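PDB 6SCY: [4Fe-4S]-dependent U34-ARNt thiolase from Methanococcus maripaludis, which carries a [4Fe-4S] cluster and zinc, and probably uses ATP to put sulfur on uridine 34 of tRNA. Local coordinates for residues 51-56 against 82-87; 88-93 against 122-127; 178-183 against 236-241. All blocks are in the same frame, centred on the assembly; numbering follows the deposited sequence.

Contact 1 of 3, residues 51-56 against 82-87; sequences KVAMGL and IAIMVN
Ala-53, Met-54 and Gly-55 lie beside Ile-82, Ala-83 and Ile-84 in parallel register, the strand segments running at 26° to each other. Backbone bonds pass back and forth: Ile-82 N gives to Val-52 O (3.0 Å), Met-54 N weakly to Ile-82 O, Ile-84 N to Met-54 O (2.9 Å) and Leu-56 N to Ile-84 O. On the face covered by helix 141-159, CB of Ala-53 meets CD1 of Ile-84 at 3.6 Å; the small methyl leaves room for the branched neighbour. At the start of the pair, CD1 of Ile-82 rests on the aliphatic chain of Lys-51, nearest at CD (3.6 Å), while NZ of that lysine is hydrogen-bonded to O of Glu-160. The face toward helices 60-75 and 95-108 carries Met-54, Ala-83 and Leu-56. Chi1 of 46° sets CG of Met-54 between the backbone N and the carbonyl carbon, and the chain then extends to bring CE 4.1 Å from CB of Ala-83. CB of Ala-83 also meets CD1 of Leu-56, at 3.8 Å. Backbone polarity is thus spent within the sheet, leaving apolar surface for helices on both faces, while Gly-55, Leu-56 and Val-86 are predicted to take part in ATP binding.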
ATOM      1  N   LYS A  51     -12.759  33.332  -1.053  1.00 55.32           N
ATOM      2  CA  LYS A  51     -14.086  32.765  -1.308  1.00 53.98           C
ATOM      3  C   LYS A  51     -13.943  31.238  -1.404  1.00 56.56           C
ATOM      4  O   LYS A  51     -13.116  30.759  -2.186  1.00 57.09           O
ATOM      5  CB  LYS A  51     -14.632  33.355  -2.628  1.00 55.52           C
ATOM      6  CG  LYS A  51     -16.078  33.019  -2.936  1.00 63.25           C
ATOM      7  CD  LYS A  51     -16.483  33.577  -4.280  1.00 72.24           C
ATOM      8  CE  LYS A  51     -17.454  34.723  -4.159  1.00 83.24           C
ATOM      9  NZ  LYS A  51     -18.097  35.020  -5.463  1.00 86.27           N
ATOM     10  N   VAL A  52     -14.709  30.476  -0.599  1.00 51.00           N
ATOM     11  CA  VAL A  52     -14.621  29.009  -0.631  1.00 49.92           C
ATOM     12  C   VAL A  52     -15.938  28.365  -1.019  1.00 52.38           C
ATOM     13  O   VAL A  52     -16.917  28.471  -0.284  1.00 52.03           O
ATOM     14  CB  VAL A  52     -14.045  28.378   0.666  1.00 54.12           C
ATOM     15  CG1 VAL A  52     -14.060  26.852   0.601  1.00 53.82           C
ATOM     16  CG2 VAL A  52     -12.636  28.880   0.957  1.00 54.01           C
ATOM     17  N   ALA A  53     -15.947  27.684  -2.170  1.00 48.06           N
ATOM     18  CA  ALA A  53     -17.079  26.912  -2.674  1.00 47.08           C
ATOM     19  C   ALA A  53     -16.990  25.573  -1.971  1.00 49.53           C
ATOM     20  O   ALA A  53     -15.882  25.137  -1.657  1.00 49.75           O
ATOM     21  CB  ALA A  53     -16.940  26.704  -4.169  1.00 47.82           C
ATOM     22  N   MET A  54     -18.118  24.922  -1.697  1.00 44.59           N
ATOM     23  CA  MET A  54     -18.054  23.640  -1.009  1.00 44.30           C
ATOM     24  C   MET A  54     -19.092  22.664  -1.492  1.00 51.22           C
ATOM     25  O   MET A  54     -20.284  22.961  -1.457  1.00 51.70           O
ATOM     26  CB  MET A  54     -18.076  23.785   0.525  1.00 45.91           C
ATOM     27  CG  MET A  54     -19.109  24.719   1.049  1.00 48.87           C
ATOM     28  SD  MET A  54     -19.154  24.666   2.841  1.00 52.63           S
ATOM     29  CE  MET A  54     -20.686  25.452   3.103  1.00 49.34           C
ATOM     30  N   GLY A  55     -18.620  21.518  -1.968  1.00 49.71           N
ATOM     31  CA  GLY A  55     -19.464  20.442  -2.464  1.00 50.93           C
ATOM     32  C   GLY A  55     -20.225  19.793  -1.330  1.00 57.85           C
ATOM     33  O   GLY A  55     -19.636  19.070  -0.522  1.00 57.34           O
ATOM     34  N   LEU A  56     -21.530  20.096  -1.247  1.00 56.26           N
ATOM     35  CA  LEU A  56     -22.456  19.577  -0.246  1.00 57.01           C
ATOM     36  C   LEU A  56     -23.357  18.503  -0.852  1.00 67.01           C
ATOM     37  O   LEU A  56     -23.872  18.681  -1.967  1.00 68.52           O
ATOM     38  CB  LEU A  56     -23.309  20.713   0.313  1.00 56.47           C
ATOM     39  CG  LEU A  56     -22.878  21.267   1.646  1.00 60.48           C
ATOM     40  CD1 LEU A  56     -21.694  22.178   1.496  1.00 60.47           C
ATOM     41  CD2 LEU A  56     -24.016  22.002   2.303  1.00 62.78           C
ATOM     42  N   ILE A  82     -19.728  29.560  -0.324  1.00 60.18           N
ATOM     43  CA  ILE A  82     -20.827  29.173  -1.211  1.00 60.67           C
ATOM     44  C   ILE A  82     -20.948  27.650  -1.189  1.00 65.26           C
ATOM     45  O   ILE A  82     -19.931  26.970  -1.226  1.00 65.24           O
ATOM     46  CB  ILE A  82     -20.631  29.718  -2.664  1.00 64.25           C
ATOM     47  CG1 ILE A  82     -20.191  31.189  -2.673  1.00 65.35           C
ATOM     48  CG2 ILE A  82     -21.905  29.534  -3.521  1.00 65.33           C
ATOM     49  CD1 ILE A  82     -19.486  31.618  -3.960  1.00 77.00           C
ATOM     50  N   ALA A  83     -22.178  27.110  -1.130  1.00 62.17           N
ATOM     51  CA  ALA A  83     -22.410  25.663  -1.137  1.00 62.00           C
ATOM     52  C   ALA A  83     -22.981  25.228  -2.468  1.00 65.81           C
ATOM     53  O   ALA A  83     -23.902  25.863  -2.971  1.00 65.79           O
ATOM     54  CB  ALA A  83     -23.352  25.271  -0.013  1.00 62.80           C
ATOM     55  N   ILE A  84     -22.425  24.167  -3.053  1.00 62.82           N
ATOM     56  CA  ILE A  84     -22.890  23.642  -4.338  1.00 63.34           C
ATOM     57  C   ILE A  84     -23.413  22.224  -4.181  1.00 70.49           C
ATOM     58  O   ILE A  84     -22.667  21.330  -3.762  1.00 70.60           O
ATOM     59  CB  ILE A  84     -21.842  23.716  -5.487  1.00 65.88           C
ATOM     60  CG1 ILE A  84     -21.040  25.033  -5.497  1.00 65.69           C
ATOM     61  CG2 ILE A  84     -22.515  23.456  -6.839  1.00 66.41           C
ATOM     62  CD1 ILE A  84     -19.571  24.834  -5.836  1.00 68.51           C
ATOM     63  N   MET A  85     -24.688  22.023  -4.560  1.00 68.68           N
ATOM     64  CA  MET A  85     -25.344  20.717  -4.542  1.00 69.57           C
ATOM     65  C   MET A  85     -25.515  20.257  -5.988  1.00 77.64           C
ATOM     66  O   MET A  85     -26.066  21.002  -6.803  1.00 77.83           O
ATOM     67  CB  MET A  85     -26.706  20.790  -3.838  1.00 71.57           C
ATOM     68  CG  MET A  85     -26.618  21.079  -2.362  1.00 74.74           C
ATOM     69  SD  MET A  85     -26.600  22.853  -2.056  1.00 78.33           S
ATOM     70  CE  MET A  85     -27.279  22.895  -0.446  1.00 74.73           C
ATOM     71  N   VAL A  86     -25.027  19.049  -6.318  1.00 76.65           N
ATOM     72  CA  VAL A  86     -25.109  18.536  -7.686  1.00 77.73           C
ATOM     73  C   VAL A  86     -26.107  17.378  -7.790  1.00 86.41           C
ATOM     74  O   VAL A  86     -25.792  16.269  -7.366  1.00 86.80           O
ATOM     75  CB  VAL A  86     -23.718  18.183  -8.293  1.00 81.08           C
ATOM     76  CG1 VAL A  86     -23.821  17.929  -9.788  1.00 80.55           C
ATOM     77  CG2 VAL A  86     -22.687  19.273  -8.018  1.00 80.99           C
ATOM     78  N   ASN A  87     -27.309  17.626  -8.334  1.00 86.37           N
ATOM     79  CA  ASN A  87     -28.290  16.555  -8.523  1.00 87.65           C
ATOM     80  C   ASN A  87     -27.896  15.781  -9.769  1.00 95.66           C
ATOM     81  O   ASN A  87     -28.023  16.287 -10.889  1.00 94.27           O
ATOM     82  CB  ASN A  87     -29.729  17.085  -8.630  1.00 86.77           C
ATOM     83  CG  ASN A  87     -30.743  16.060  -9.102  1.00 99.71           C
ATOM     84  OD1 ASN A  87     -30.725  14.881  -8.719  1.00 85.48           O
ATOM     85  ND2 ASN A  87     -31.653  16.499  -9.953  1.00 95.32           N
TER

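Contact 2 of 3, residues 88-93 against 122-127. With SF4 (iron/sulfur cluster), chain E.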
ATOM      1  N   GLU A  88     -27.403  14.550  -9.564  1.00 96.88           N
ATOM      2  CA  GLU A  88     -26.962  13.661 -10.642  1.00 98.88           C
ATOM      3  C   GLU A  88     -28.099  13.281 -11.600  1.00108.22           C
ATOM      4  O   GLU A  88     -27.832  12.821 -12.711  1.00108.05           O
ATOM      5  CB  GLU A  88     -26.247  12.420 -10.088  1.00100.07           C
ATOM      6  CG  GLU A  88     -24.921  12.734  -9.418  1.00109.30           C
ATOM      7  CD  GLU A  88     -24.852  12.563  -7.912  1.00133.35           C
ATOM      8  OE1 GLU A  88     -25.915  12.474  -7.258  1.00128.31           O
ATOM      9  OE2 GLU A  88     -23.718  12.532  -7.380  1.00131.00           O
ATOM     10  N   GLY A  89     -29.342  13.505 -11.164  1.00108.70           N
ATOM     11  CA  GLY A  89     -30.544  13.226 -11.938  1.00110.37           C
ATOM     12  C   GLY A  89     -30.834  11.750 -12.110  1.00119.03           C
ATOM     13  O   GLY A  89     -31.801  11.398 -12.789  1.00119.05           O
ATOM     14  N   ILE A  90     -30.014  10.874 -11.481  1.00118.69           N
ATOM     15  CA  ILE A  90     -30.151   9.417 -11.542  1.00120.06           C
ATOM     16  C   ILE A  90     -31.309   8.979 -10.618  1.00127.36           C
ATOM     17  O   ILE A  90     -31.085   8.316  -9.599  1.00126.91           O
ATOM     18  CB  ILE A  90     -28.795   8.665 -11.281  1.00123.44           C
ATOM     19  CG1 ILE A  90     -27.577   9.389 -11.917  1.00123.88           C
ATOM     20  CG2 ILE A  90     -28.867   7.208 -11.766  1.00124.59           C
ATOM     21  CD1 ILE A  90     -26.173   8.891 -11.450  1.00130.85           C
ATOM     22  N   GLU A  91     -32.547   9.408 -10.984  1.00126.77           N
ATOM     23  CA  GLU A  91     -33.860   9.165 -10.364  1.00127.82           C
ATOM     24  C   GLU A  91     -33.804   8.958  -8.830  1.00133.57           C
ATOM     25  O   GLU A  91     -33.119   9.720  -8.134  1.00133.13           O
ATOM     26  CB  GLU A  91     -34.553   7.987 -11.081  1.00129.45           C
ATOM     27  CG  GLU A  91     -36.032   8.200 -11.353  1.00143.34           C
ATOM     28  CD  GLU A  91     -36.727   7.020 -12.008  1.00172.57           C
ATOM     29  OE1 GLU A  91     -36.672   5.903 -11.442  1.00170.06           O
ATOM     30  OE2 GLU A  91     -37.336   7.215 -13.085  1.00171.30           O
ATOM     31  N   GLY A  92     -34.525   7.941  -8.342  1.00131.25           N
ATOM     32  CA  GLY A  92     -34.580   7.526  -6.944  1.00131.43           C
ATOM     33  C   GLY A  92     -34.938   8.597  -5.936  1.00135.52           C
ATOM     34  O   GLY A  92     -35.948   9.292  -6.096  1.00135.18           O
ATOM     35  N   TYR A  93     -34.105   8.721  -4.876  1.00131.57           N
ATOM     36  CA  TYR A  93     -34.313   9.708  -3.822  1.00130.86           C
ATOM     37  C   TYR A  93     -33.011  10.403  -3.406  1.00132.09           C
ATOM     38  O   TYR A  93     -32.497  10.221  -2.293  1.00131.41           O
ATOM     39  CB  TYR A  93     -35.090   9.127  -2.624  1.00132.35           C
ATOM     40  CG  TYR A  93     -36.456   9.758  -2.462  1.00134.29           C
ATOM     41  CD1 TYR A  93     -37.591   9.153  -2.991  1.00136.29           C
ATOM     42  CD2 TYR A  93     -36.606  10.993  -1.837  1.00135.04           C
ATOM     43  CE1 TYR A  93     -38.847   9.744  -2.874  1.00137.27           C
ATOM     44  CE2 TYR A  93     -37.856  11.594  -1.711  1.00135.90           C
ATOM     45  CZ  TYR A  93     -38.975  10.966  -2.232  1.00143.80           C
ATOM     46  OH  TYR A  93     -40.207  11.560  -2.105  1.00145.63           O
ATOM     47  N   GLY A 122     -26.223  16.774 -21.769  1.00129.79           N
ATOM     48  CA  GLY A 122     -26.594  15.371 -21.619  1.00129.91           C
ATOM     49  C   GLY A 122     -27.924  15.216 -20.907  1.00134.47           C
ATOM     50  O   GLY A 122     -28.814  16.053 -21.083  1.00133.77           O
ATOM     51  N   THR A 123     -28.073  14.142 -20.094  1.00131.94           N
ATOM     52  CA  THR A 123     -29.307  13.867 -19.338  1.00132.24           C
ATOM     53  C   THR A 123     -29.042  13.241 -17.958  1.00137.02           C
ATOM     54  O   THR A 123     -29.401  13.823 -16.933  1.00136.47           O
ATOM     55  CB  THR A 123     -30.295  12.990 -20.150  1.00141.71           C
ATOM     56  OG1 THR A 123     -29.984  13.003 -21.546  1.00141.99           O
ATOM     57  CG2 THR A 123     -31.749  13.382 -19.923  1.00140.80           C
ATOM     58  N   ASN A 124     -28.437  12.039 -17.955  1.00134.58           N
ATOM     59  CA  ASN A 124     -28.117  11.170 -16.816  1.00134.96           C
ATOM     60  C   ASN A 124     -29.336  10.846 -15.921  1.00140.05           C
ATOM     61  O   ASN A 124     -29.182  10.588 -14.724  1.00139.42           O
ATOM     62  CB  ASN A 124     -26.913  11.638 -15.986  1.00136.36           C
ATOM     63  CG  ASN A 124     -26.241  10.503 -15.212  1.00160.55           C
ATOM     64  OD1 ASN A 124     -26.468   9.306 -15.452  1.00153.31           O
ATOM     65  ND2 ASN A 124     -25.411  10.843 -14.247  1.00153.42           N
ATOM     66  N   LEU A 125     -30.537  10.762 -16.524  1.00137.95           N
ATOM     67  CA  LEU A 125     -31.733  10.314 -15.811  1.00138.35           C
ATOM     68  C   LEU A 125     -31.624   8.785 -15.940  1.00143.37           C
ATOM     69  O   LEU A 125     -32.371   8.148 -16.695  1.00143.16           O
ATOM     70  CB  LEU A 125     -33.015  10.865 -16.464  1.00138.46           C
ATOM     71  CG  LEU A 125     -34.271  10.806 -15.602  1.00143.26           C
ATOM     72  CD1 LEU A 125     -34.549  12.152 -14.943  1.00145.98           C
ATOM     73  CD2 LEU A 125     -35.460  10.345 -16.412  1.00143.37           C
ATOM     74  N   ASP A 126     -30.603   8.222 -15.230  1.00140.23           N
ATOM     75  CA  ASP A 126     -30.132   6.834 -15.256  1.00140.11           C
ATOM     76  C   ASP A 126     -29.583   6.596 -16.692  1.00144.22           C
ATOM     77  O   ASP A 126     -30.206   5.890 -17.496  1.00143.90           O
ATOM     78  CB  ASP A 126     -31.217   5.806 -14.821  1.00141.91           C
ATOM     79  CG  ASP A 126     -32.258   6.300 -13.823  1.00150.75           C
ATOM     80  OD1 ASP A 126     -31.881   6.618 -12.679  1.00150.45           O
ATOM     81  OD2 ASP A 126     -33.450   6.356 -14.190  1.00157.23           O
ATOM     82  N   GLU A 127     -28.453   7.279 -17.026  1.00140.56           N
ATOM     83  CA  GLU A 127     -27.830   7.251 -18.363  1.00140.14           C
ATOM     84  C   GLU A 127     -27.146   5.941 -18.727  1.00141.86           C
ATOM     85  O   GLU A 127     -27.063   5.634 -19.919  1.00141.39           O
ATOM     86  CB  GLU A 127     -26.853   8.422 -18.574  1.00141.68           C
ATOM     87  CG  GLU A 127     -26.776   8.897 -20.017  1.00153.78           C
ATOM     88  CD  GLU A 127     -25.981  10.166 -20.241  1.00177.81           C
ATOM     89  OE1 GLU A 127     -26.538  11.263 -20.004  1.00176.13           O
ATOM     90  OE2 GLU A 127     -24.806  10.067 -20.667  1.00172.98           O
TER
HETATM   91 FE1  SF4 E 403     -21.422   6.295  -7.806  0.80103.28          FE
HETATM   92 FE2  SF4 E 403     -22.479   8.694  -8.638  0.80103.10          FE
HETATM   93 FE3  SF4 E 403     -21.941   8.292  -5.977  0.70104.12          FE
HETATM   94 FE4  SF4 E 403     -24.017   6.944  -7.172  0.80103.45          FE
HETATM   95  S1  SF4 E 403     -23.843   9.217  -6.866  0.80103.85           S
HETATM   96  S2  SF4 E 403     -22.443   6.053  -5.758  0.80103.54           S
HETATM   97  S3  SF4 E 403     -23.160   6.591  -9.278  0.80103.59           S
HETATM   98  S4  SF4 E 403     -20.414   8.367  -7.695  0.80103.45           S
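Ile-90 and Asn-124 meet beside the iron-sulfur pocket, where the loop following strand 80-87 packs against the loop following strand 111-116. CG1 and CD1 of Ile-90 lie obliquely across the carboxamide of Asn-124, CD1 standing 3.5 Å from ND2. Ile-90 branches at CB, and its second branch, CG2, turns to Asp-126 and lies 3.2 Å from OD1 of Asp-126; a beta-branched residue suits a place with two neighbours to cover. The Asn-124 side chain also folds back on its own loop: chi1 of -156° sets CG anti to the backbone N, and from there OD1 of Asn-124 accepts the N-H of Glu-127 in the carbonyl plane, on a lone pair, at 3.2 Å. This is an Asx motif, and Glu-127 answers it, since its OE1 accepts from both Thr-123 N and Asn-124 N (2.9 Å for the latter). An alanine in place of Asn-124 would probably leave Glu-127 N without this acceptor and open a gap against Ile-90. In this PP-loop family fold both loops leave the C-terminal ends of sheet strands, and the first delivers Glu-88 to the cluster, its OE2 lying 3.4 Å from S1. Salt bridges to Arg-94 and Arg-149 hold that carboxylate. Gly-89, whose positive phi favours glycine, points its O at CA of Leu-125 (3.2 Å) in a nearly straight CA-H...O contact. At the more exposed end, OE2 of Glu-91 comes within 4.1 Å of OD2 of Asp-126, the two carboxylate planes 86° apart, a like-charged pairing that probably disfavours a closer approach there.

Contact 3 of 3, residues 178-183 against 236-241; sequences VMMNYI and SCLSFR. With SF4 (iron/sulfur cluster), chain E.
Met-180 reaches from helix 171-184 to the start of helix 239-254, where it lies against Phe-240 in the denser part of the contact. The two side chains slide past each other in opposite directions, so that CG of Met-180 stands 3.8 Å from CE2 of Phe-240 and CE of Met-180 3.6 Å from CD2 of Phe-240. The ring is brought across by a chi1 of -176°, which sets CG of Phe-240 anti to the backbone N. At its far edge, CG2 of Ile-183 packs near the ring plane, 3.7 Å from CZ of Phe-240. An unbranched, pliable methionine can follow the ring, while the isoleucine offers a compact methyl to its rim. The other side is sparser: CE of Met-180 only grazes CD2 of Leu-238 at 4.3 Å, and the side chains of Met-180 and partly exposed Arg-241 cross at about a right angle, SD of Met-180 lying 3.8 Å from CG of Arg-241. NE of this arginine makes a weak hydrogen bond to OE1 of Gln-176. Residues of a neighbouring subunit also pack on Ile-183 and Phe-240. Farther back along the chain, Ser-236 lines the cluster pocket, its OG 3.1 Å from S3. With SD 5.3 Å from the ring centroid and oblique to it, Met-180 and Phe-240 form a Met-aromatic contact between two helices.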
ATOM      1  N   VAL A 178      -6.468   5.262  -0.883  1.00 44.69           N
ATOM      2  CA  VAL A 178      -5.021   5.055  -0.935  1.00 43.59           C
ATOM      3  C   VAL A 178      -4.777   3.551  -1.033  1.00 49.36           C
ATOM      4  O   VAL A 178      -4.092   3.109  -1.953  1.00 49.14           O
ATOM      5  CB  VAL A 178      -4.307   5.708   0.281  1.00 46.24           C
ATOM      6  CG1 VAL A 178      -2.896   5.171   0.456  1.00 46.21           C
ATOM      7  CG2 VAL A 178      -4.279   7.226   0.159  1.00 45.70           C
ATOM      8  N   MET A 179      -5.400   2.771  -0.128  1.00 47.39           N
ATOM      9  CA  MET A 179      -5.307   1.312  -0.076  1.00 47.90           C
ATOM     10  C   MET A 179      -5.825   0.673  -1.362  1.00 54.12           C
ATOM     11  O   MET A 179      -5.232  -0.301  -1.815  1.00 54.65           O
ATOM     12  CB  MET A 179      -6.051   0.763   1.153  1.00 50.14           C
ATOM     13  CG  MET A 179      -5.590  -0.616   1.591  1.00 53.75           C
ATOM     14  SD  MET A 179      -3.962  -0.643   2.406  1.00 57.81           S
ATOM     15  CE  MET A 179      -4.200  -1.998   3.493  1.00 54.62           C
ATOM     16  N   MET A 180      -6.908   1.225  -1.955  1.00 51.82           N
ATOM     17  CA  MET A 180      -7.485   0.738  -3.215  1.00 52.61           C
ATOM     18  C   MET A 180      -6.459   0.905  -4.339  1.00 57.17           C
ATOM     19  O   MET A 180      -6.205  -0.045  -5.076  1.00 56.10           O
ATOM     20  CB  MET A 180      -8.796   1.477  -3.555  1.00 55.29           C
ATOM     21  CG  MET A 180     -10.012   0.925  -2.839  1.00 59.54           C
ATOM     22  SD  MET A 180     -11.543   1.873  -3.110  1.00 64.51           S
ATOM     23  CE  MET A 180     -12.037   1.269  -4.696  1.00 61.45           C
ATOM     24  N   ASN A 181      -5.825   2.100  -4.411  1.00 54.70           N
ATOM     25  CA  ASN A 181      -4.786   2.462  -5.381  1.00 54.95           C
ATOM     26  C   ASN A 181      -3.545   1.565  -5.203  1.00 58.47           C
ATOM     27  O   ASN A 181      -2.843   1.288  -6.176  1.00 59.08           O
ATOM     28  CB  ASN A 181      -4.434   3.956  -5.235  1.00 58.02           C
ATOM     29  CG  ASN A 181      -3.227   4.433  -6.015  1.00 90.08           C
ATOM     30  OD1 ASN A 181      -2.107   4.486  -5.499  1.00 86.02           O
ATOM     31  ND2 ASN A 181      -3.430   4.805  -7.272  1.00 83.21           N
ATOM     32  N   TYR A 182      -3.297   1.102  -3.965  1.00 53.02           N
ATOM     33  CA  TYR A 182      -2.194   0.212  -3.614  1.00 51.30           C
ATOM     34  C   TYR A 182      -2.502  -1.213  -4.095  1.00 55.29           C
ATOM     35  O   TYR A 182      -1.679  -1.790  -4.805  1.00 53.63           O
ATOM     36  CB  TYR A 182      -1.955   0.226  -2.088  1.00 51.30           C
ATOM     37  CG  TYR A 182      -1.187   1.405  -1.515  1.00 51.68           C
ATOM     38  CD1 TYR A 182      -0.563   2.334  -2.345  1.00 52.81           C
ATOM     39  CD2 TYR A 182      -1.049   1.567  -0.143  1.00 52.73           C
ATOM     40  CE1 TYR A 182       0.168   3.400  -1.820  1.00 52.22           C
ATOM     41  CE2 TYR A 182      -0.302   2.614   0.393  1.00 53.69           C
ATOM     42  CZ  TYR A 182       0.300   3.531  -0.448  1.00 59.49           C
ATOM     43  OH  TYR A 182       1.030   4.557   0.098  1.00 59.75           O
ATOM     44  N   ILE A 183      -3.693  -1.766  -3.727  1.00 53.95           N
ATOM     45  CA  ILE A 183      -4.153  -3.122  -4.091  1.00 54.80           C
ATOM     46  C   ILE A 183      -4.304  -3.273  -5.624  1.00 64.82           C
ATOM     47  O   ILE A 183      -3.960  -4.325  -6.169  1.00 64.24           O
ATOM     48  CB  ILE A 183      -5.437  -3.556  -3.304  1.00 56.65           C
ATOM     49  CG1 ILE A 183      -5.198  -3.544  -1.781  1.00 55.84           C
ATOM     50  CG2 ILE A 183      -5.933  -4.943  -3.746  1.00 56.83           C
ATOM     51  CD1 ILE A 183      -6.419  -3.327  -0.938  1.00 56.76           C
ATOM     52  N   SER A 236     -25.626   2.496  -7.962  1.00118.39           N
ATOM     53  CA  SER A 236     -24.207   2.176  -7.745  1.00117.96           C
ATOM     54  C   SER A 236     -23.874   1.634  -6.351  1.00121.16           C
ATOM     55  O   SER A 236     -24.203   2.249  -5.330  1.00120.29           O
ATOM     56  CB  SER A 236     -23.300   3.354  -8.078  1.00121.42           C
ATOM     57  OG  SER A 236     -23.093   3.472  -9.476  1.00129.25           O
ATOM     58  N   CYS A 237     -23.214   0.455  -6.349  1.00117.53           N
ATOM     59  CA  CYS A 237     -22.741  -0.294  -5.189  1.00117.11           C
ATOM     60  C   CYS A 237     -21.501  -1.120  -5.565  1.00118.41           C
ATOM     61  O   CYS A 237     -21.615  -2.238  -6.088  1.00117.67           O
ATOM     62  CB  CYS A 237     -23.848  -1.166  -4.598  1.00117.79           C
ATOM     63  SG  CYS A 237     -23.300  -2.270  -3.264  1.00121.92           S
ATOM     64  N   LEU A 238     -20.312  -0.538  -5.311  1.00112.94           N
ATOM     65  CA  LEU A 238     -19.015  -1.172  -5.554  1.00111.49           C
ATOM     66  C   LEU A 238     -18.582  -1.841  -4.269  1.00110.80           C
ATOM     67  O   LEU A 238     -18.379  -1.165  -3.261  1.00110.19           O
ATOM     68  CB  LEU A 238     -17.968  -0.154  -6.003  1.00111.73           C
ATOM     69  CG  LEU A 238     -16.861  -0.762  -6.873  1.00116.95           C
ATOM     70  CD1 LEU A 238     -16.743   0.085  -8.138  1.00117.15           C
ATOM     71  CD2 LEU A 238     -15.510  -0.814  -6.111  1.00120.14           C
ATOM     72  N   SER A 239     -18.530  -3.177  -4.280  1.00103.74           N
ATOM     73  CA  SER A 239     -18.222  -4.006  -3.112  1.00101.79           C
ATOM     74  C   SER A 239     -16.750  -3.993  -2.688  1.00100.33           C
ATOM     75  O   SER A 239     -16.449  -4.394  -1.559  1.00100.16           O
ATOM     76  CB  SER A 239     -18.711  -5.436  -3.330  1.00106.41           C
ATOM     77  OG  SER A 239     -20.114  -5.470  -3.554  1.00117.91           O
ATOM     78  N   PHE A 240     -15.837  -3.538  -3.574  1.00 92.13           N
ATOM     79  CA  PHE A 240     -14.401  -3.468  -3.279  1.00 89.50           C
ATOM     80  C   PHE A 240     -14.071  -2.454  -2.180  1.00 90.07           C
ATOM     81  O   PHE A 240     -13.294  -2.776  -1.278  1.00 89.20           O
ATOM     82  CB  PHE A 240     -13.568  -3.228  -4.553  1.00 90.61           C
ATOM     83  CG  PHE A 240     -12.063  -3.242  -4.393  1.00 91.29           C
ATOM     84  CD1 PHE A 240     -11.430  -4.262  -3.689  1.00 93.68           C
ATOM     85  CD2 PHE A 240     -11.277  -2.273  -4.998  1.00 92.48           C
ATOM     86  CE1 PHE A 240     -10.041  -4.284  -3.556  1.00 94.12           C
ATOM     87  CE2 PHE A 240      -9.884  -2.301  -4.870  1.00 94.90           C
ATOM     88  CZ  PHE A 240      -9.277  -3.305  -4.147  1.00 92.94           C
ATOM     89  N   ARG A 241     -14.693  -1.250  -2.237  1.00 84.42           N
ATOM     90  CA  ARG A 241     -14.511  -0.194  -1.235  1.00 83.05           C
ATOM     91  C   ARG A 241     -15.029  -0.657   0.131  1.00 83.92           C
ATOM     92  O   ARG A 241     -14.376  -0.396   1.138  1.00 83.62           O
ATOM     93  CB  ARG A 241     -15.165   1.134  -1.672  1.00 83.63           C
ATOM     94  CG  ARG A 241     -14.600   2.349  -0.931  1.00 93.60           C
ATOM     95  CD  ARG A 241     -15.159   3.666  -1.435  1.00101.96           C
ATOM     96  NE  ARG A 241     -14.465   4.812  -0.840  1.00110.61           N
ATOM     97  CZ  ARG A 241     -13.660   5.640  -1.504  1.00125.44           C
ATOM     98  NH1 ARG A 241     -13.071   6.647  -0.879  1.00111.19           N
ATOM     99  NH2 ARG A 241     -13.458   5.476  -2.807  1.00114.90           N
TER
HETATM  100 FE1  SF4 E 403     -21.422   6.295  -7.806  0.80103.28          FE
HETATM  101 FE2  SF4 E 403     -22.479   8.694  -8.638  0.80103.10          FE
HETATM  102 FE3  SF4 E 403     -21.941   8.292  -5.977  0.70104.12          FE
HETATM  103 FE4  SF4 E 403     -24.017   6.944  -7.172  0.80103.45          FE
HETATM  104  S1  SF4 E 403     -23.843   9.217  -6.866  0.80103.85           S
HETATM  105  S2  SF4 E 403     -22.443   6.053  -5.758  0.80103.54           S
HETATM  106  S3  SF4 E 403     -23.160   6.591  -9.278  0.80103.59           S
HETATM  107  S4  SF4 E 403     -20.414   8.367  -7.695  0.80103.45           S

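In the fold
From the N terminus, contact 1 comes first, closing the beta-alpha-beta unit in which helix 60-75 joins strands 51-55 and 80-87. The chain runs from its second segment directly into contact 2, which closes a second loop around helix 95-108 and strand 111-116. Contact 3 follows, closing a longer loop of 52 residues between helix 171-184 and the start of helix 239-254. The three stand in series, so none encloses or crosses another. Contacts 2 and 3, whose centres are 24 Å apart, each bring a residue to the same cluster, while contact 1 belongs to the central sheet and lies across the chain's centre from contact 3.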